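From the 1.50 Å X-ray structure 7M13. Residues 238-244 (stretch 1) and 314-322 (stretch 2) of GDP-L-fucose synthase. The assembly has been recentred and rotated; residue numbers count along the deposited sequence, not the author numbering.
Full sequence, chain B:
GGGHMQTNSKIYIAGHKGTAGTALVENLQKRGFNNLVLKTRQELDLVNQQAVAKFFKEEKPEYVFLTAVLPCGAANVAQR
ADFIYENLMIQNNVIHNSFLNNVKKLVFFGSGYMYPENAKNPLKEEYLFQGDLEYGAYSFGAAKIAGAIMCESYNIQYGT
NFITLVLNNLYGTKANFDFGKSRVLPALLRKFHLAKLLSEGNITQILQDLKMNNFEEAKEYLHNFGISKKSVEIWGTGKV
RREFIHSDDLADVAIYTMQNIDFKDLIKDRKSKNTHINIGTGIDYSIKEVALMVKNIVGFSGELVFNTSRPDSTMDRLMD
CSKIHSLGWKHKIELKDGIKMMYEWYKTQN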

# COMPACT_ATOMS: atom_id res chain seq x y z
N GLY B 238 -16.10 -27.07 -14.78
CA GLY B 238 -16.18 -27.95 -13.59
C GLY B 238 -14.82 -28.16 -12.94
O GLY B 238 -14.76 -28.77 -11.86
N LYS B 239 -13.75 -27.68 -13.57
CA LYS B 239 -12.36 -28.04 -13.16
C LYS B 239 -11.77 -26.93 -12.28
O LYS B 239 -10.79 -27.23 -11.58
CB LYS B 239 -11.50 -28.32 -14.39
CG LYS B 239 -11.93 -29.52 -15.23
CD LYS B 239 -11.08 -29.75 -16.47
CE LYS B 239 -11.62 -30.84 -17.37
NZ LYS B 239 -12.26 -30.28 -18.59
N VAL B 240 -12.34 -25.72 -12.26
CA VAL B 240 -11.87 -24.59 -11.41
C VAL B 240 -11.72 -25.09 -9.96
O VAL B 240 -12.69 -25.64 -9.42
CB VAL B 240 -12.82 -23.38 -11.47
CG1 VAL B 240 -12.66 -22.48 -10.26
CG2 VAL B 240 -12.66 -22.58 -12.75
N ARG B 241 -10.56 -24.90 -9.34
CA ARG B 241 -10.33 -25.39 -7.96
C ARG B 241 -10.40 -24.22 -6.98
O ARG B 241 -9.98 -23.11 -7.32
CB ARG B 241 -8.99 -26.12 -7.84
CG ARG B 241 -8.85 -27.26 -8.84
CD ARG B 241 -7.61 -28.10 -8.64
NE ARG B 241 -7.70 -28.91 -7.45
CZ ARG B 241 -8.39 -30.03 -7.32
NH1 ARG B 241 -9.07 -30.53 -8.35
NH2 ARG B 241 -8.40 -30.66 -6.16
N ARG B 242 -10.91 -24.49 -5.78
CA ARG B 242 -10.97 -23.50 -4.69
C ARG B 242 -10.68 -24.22 -3.37
O ARG B 242 -11.00 -25.42 -3.27
CB ARG B 242 -12.37 -22.88 -4.62
CG ARG B 242 -12.59 -21.75 -5.61
CD ARG B 242 -14.00 -21.24 -5.43
NE ARG B 242 -14.40 -20.39 -6.53
CZ ARG B 242 -15.03 -20.80 -7.62
NH1 ARG B 242 -15.37 -19.91 -8.55
NH2 ARG B 242 -15.33 -22.07 -7.78
N GLU B 243 -10.08 -23.48 -2.43
CA GLU B 243 -9.79 -23.87 -1.04
C GLU B 243 -10.87 -23.17 -0.21
O GLU B 243 -11.31 -22.08 -0.62
CB GLU B 243 -8.43 -23.30 -0.64
CG GLU B 243 -7.96 -23.76 0.70
CD GLU B 243 -6.72 -23.07 1.17
OE1 GLU B 243 -6.23 -22.02 0.52
OE2 GLU B 243 -6.20 -23.56 2.18
N PHE B 244 -11.30 -23.78 0.89
CA PHE B 244 -12.28 -23.15 1.81
C PHE B 244 -11.79 -23.33 3.23
O PHE B 244 -11.08 -24.31 3.56
CB PHE B 244 -13.68 -23.76 1.65
CG PHE B 244 -14.24 -23.65 0.27
CD1 PHE B 244 -14.97 -22.54 -0.11
CD2 PHE B 244 -14.03 -24.66 -0.66
CE1 PHE B 244 -15.47 -22.41 -1.40
CE2 PHE B 244 -14.55 -24.53 -1.94
CZ PHE B 244 -15.25 -23.42 -2.31
N THR B 314 -11.45 -18.17 -10.28
CA THR B 314 -11.35 -18.52 -11.72
C THR B 314 -10.01 -19.22 -12.01
O THR B 314 -10.05 -20.28 -12.63
CB THR B 314 -11.56 -17.29 -12.61
OG1 THR B 314 -12.76 -16.65 -12.18
CG2 THR B 314 -11.66 -17.63 -14.08
N MET B 315 -8.88 -18.66 -11.56
CA MET B 315 -7.58 -19.39 -11.48
C MET B 315 -7.53 -20.15 -10.15
O MET B 315 -8.11 -19.67 -9.17
CB MET B 315 -6.37 -18.46 -11.58
CG MET B 315 -5.93 -18.23 -13.02
SD MET B 315 -4.49 -17.14 -13.12
CE MET B 315 -3.16 -18.34 -13.12
N ASP B 316 -6.92 -21.34 -10.16
CA ASP B 316 -6.79 -22.19 -8.95
C ASP B 316 -6.02 -21.36 -7.91
O ASP B 316 -5.08 -20.66 -8.31
CB ASP B 316 -6.10 -23.51 -9.29
CG ASP B 316 -6.85 -24.45 -10.22
OD1 ASP B 316 -7.98 -24.12 -10.66
OD2 ASP B 316 -6.30 -25.55 -10.46
N ARG B 317 -6.43 -21.38 -6.64
CA ARG B 317 -5.70 -20.72 -5.53
C ARG B 317 -5.75 -21.66 -4.35
O ARG B 317 -6.85 -22.03 -3.93
CB ARG B 317 -6.30 -19.38 -5.08
CG ARG B 317 -6.46 -18.37 -6.20
CD ARG B 317 -5.07 -17.98 -6.65
NE ARG B 317 -4.70 -16.71 -6.07
CZ ARG B 317 -3.59 -16.05 -6.39
NH1 ARG B 317 -3.40 -14.85 -5.88
NH2 ARG B 317 -2.70 -16.59 -7.20
N LEU B 318 -4.59 -21.99 -3.79
CA LEU B 318 -4.51 -22.87 -2.61
C LEU B 318 -3.33 -22.37 -1.79
O LEU B 318 -2.22 -22.30 -2.37
CB LEU B 318 -4.24 -24.30 -3.11
CG LEU B 318 -3.87 -25.32 -2.03
CD1 LEU B 318 -4.97 -25.45 -1.01
CD2 LEU B 318 -3.54 -26.66 -2.67
N MET B 319 -3.55 -22.13 -0.51
CA MET B 319 -2.45 -21.74 0.40
C MET B 319 -1.54 -22.92 0.72
O MET B 319 -2.03 -24.01 1.02
CB MET B 319 -2.97 -21.20 1.72
CG MET B 319 -3.74 -19.89 1.65
SD MET B 319 -2.93 -18.66 0.63
CE MET B 319 -3.95 -17.26 1.09
N ASP B 320 -0.24 -22.68 0.81
CA ASP B 320 0.71 -23.56 1.51
C ASP B 320 0.59 -23.21 3.00
O ASP B 320 0.89 -22.04 3.32
CB ASP B 320 2.12 -23.34 0.97
CG ASP B 320 3.12 -24.34 1.50
OD1 ASP B 320 2.94 -24.81 2.64
OD2 ASP B 320 4.06 -24.69 0.77
N CYS B 321 0.08 -24.12 3.81
CA CYS B 321 -0.11 -23.90 5.26
C CYS B 321 1.01 -24.54 6.07
O CYS B 321 0.84 -24.78 7.28
CB CYS B 321 -1.48 -24.41 5.68
SG CYS B 321 -2.81 -23.36 5.01
N SER B 322 2.16 -24.84 5.47
CA SER B 322 3.30 -25.43 6.20
C SER B 322 3.72 -24.55 7.40
O SER B 322 4.05 -25.07 8.48
CB SER B 322 4.47 -25.70 5.29
OG SER B 322 4.10 -26.58 4.24
O HOH W 1 -8.23 -25.96 -12.65
O HOH W 2 -9.57 -20.56 -6.84
O HOH W 3 -9.13 -20.97 -3.31

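Two segments run side by side here without a single direct backbone-to-backbone hydrogen bond: where a pair of neighbouring strands would join amide to carbonyl, two acidic side chains and three waters make the connections instead. Touching residues are at least 74 apart in sequence, the end-to-end directions of the segments differ by 40°, and together they bury 406 Å². The CA atoms of Arg241 and Asp316 come within 4.9 Å, while those of Arg242 and Arg317 are 6.0 Å apart and those of Glu243 and Leu318 5.6 Å.

The two direct hydrogen bonds have the same design, a carboxylate taking a backbone N-H from the other segment, but they run in opposite senses. In the first, Arg241 N donates to Asp316 OD1 at 3.0 Å with an N-H...O angle of 158°. The CA-to-CB bond of Asp316 points sideways, and chi1 in the m well (-66°) brings the carboxylate nearer to the other segment. Its second oxygen lies beside the Arg241 side chain, with Asp316 OD2 3.4 Å from Arg241 CD, yet the pair forms no salt bridge: the end of the arginine leads away, and its NE and NH2 are hydrogen-bonded elsewhere in the structure.

In the second, Met319 N donates to Glu243 OE1 at 2.9 Å and 169°, a nearly straight bond. The CA-to-CB bond of Glu243 points toward the other segment, and with chi1 and chi2 both t its extended chain carries the carboxylate across to the backbone there. With 91 Å² covered, it gives up more surface to this contact than any other residue. Its carboxyl group also packs on aliphatic atoms: Glu243 CD is 3.7 Å from Leu318 CD1, and Glu243 OE1 is 3.5 Å from Met319 CG.

Between these anchors, two waters fill the gaps in the backbone pairing. Arg241 O and Arg317 N are 4.0 Å apart, too far for a direct hydrogen bond; water 2 donates instead to Arg241 O at 2.6 Å and to Met315 O at 2.9 Å, so it ties together two carbonyls that could not bond to each other. Glu243 N and Arg317 O, separated by 3.8 Å, are bridged by water 3, which accepts from Glu243 N at 2.8 Å and donates to Arg317 O at 2.6 Å. Beyond the Arg241 N to Asp316 OD1 bond, water 1 donates to Lys239 O at 3.1 Å and to Asp316 OD1 at 2.7 Å. Asp316 OD1 therefore receives both the Arg241 amide and a water, which links it to two backbone positions of the facing segment.

Near one end, Val240 CG2 packs against the backbone carbonyl, 3.5 Å from Thr314 O, while the CA-to-CB bond of Thr314 points away. Near the other, the CA-to-CB bond of Cys321 points toward the other segment, and its SG is 4.4 Å from Glu243 OE2. Cys321 occupies the N-cap position before a helix. Beyond it, Ser322 N and Ser322 OG both donate to Asp320 OD1, at 2.9 and 2.7 Å, bracing the turn into that helix.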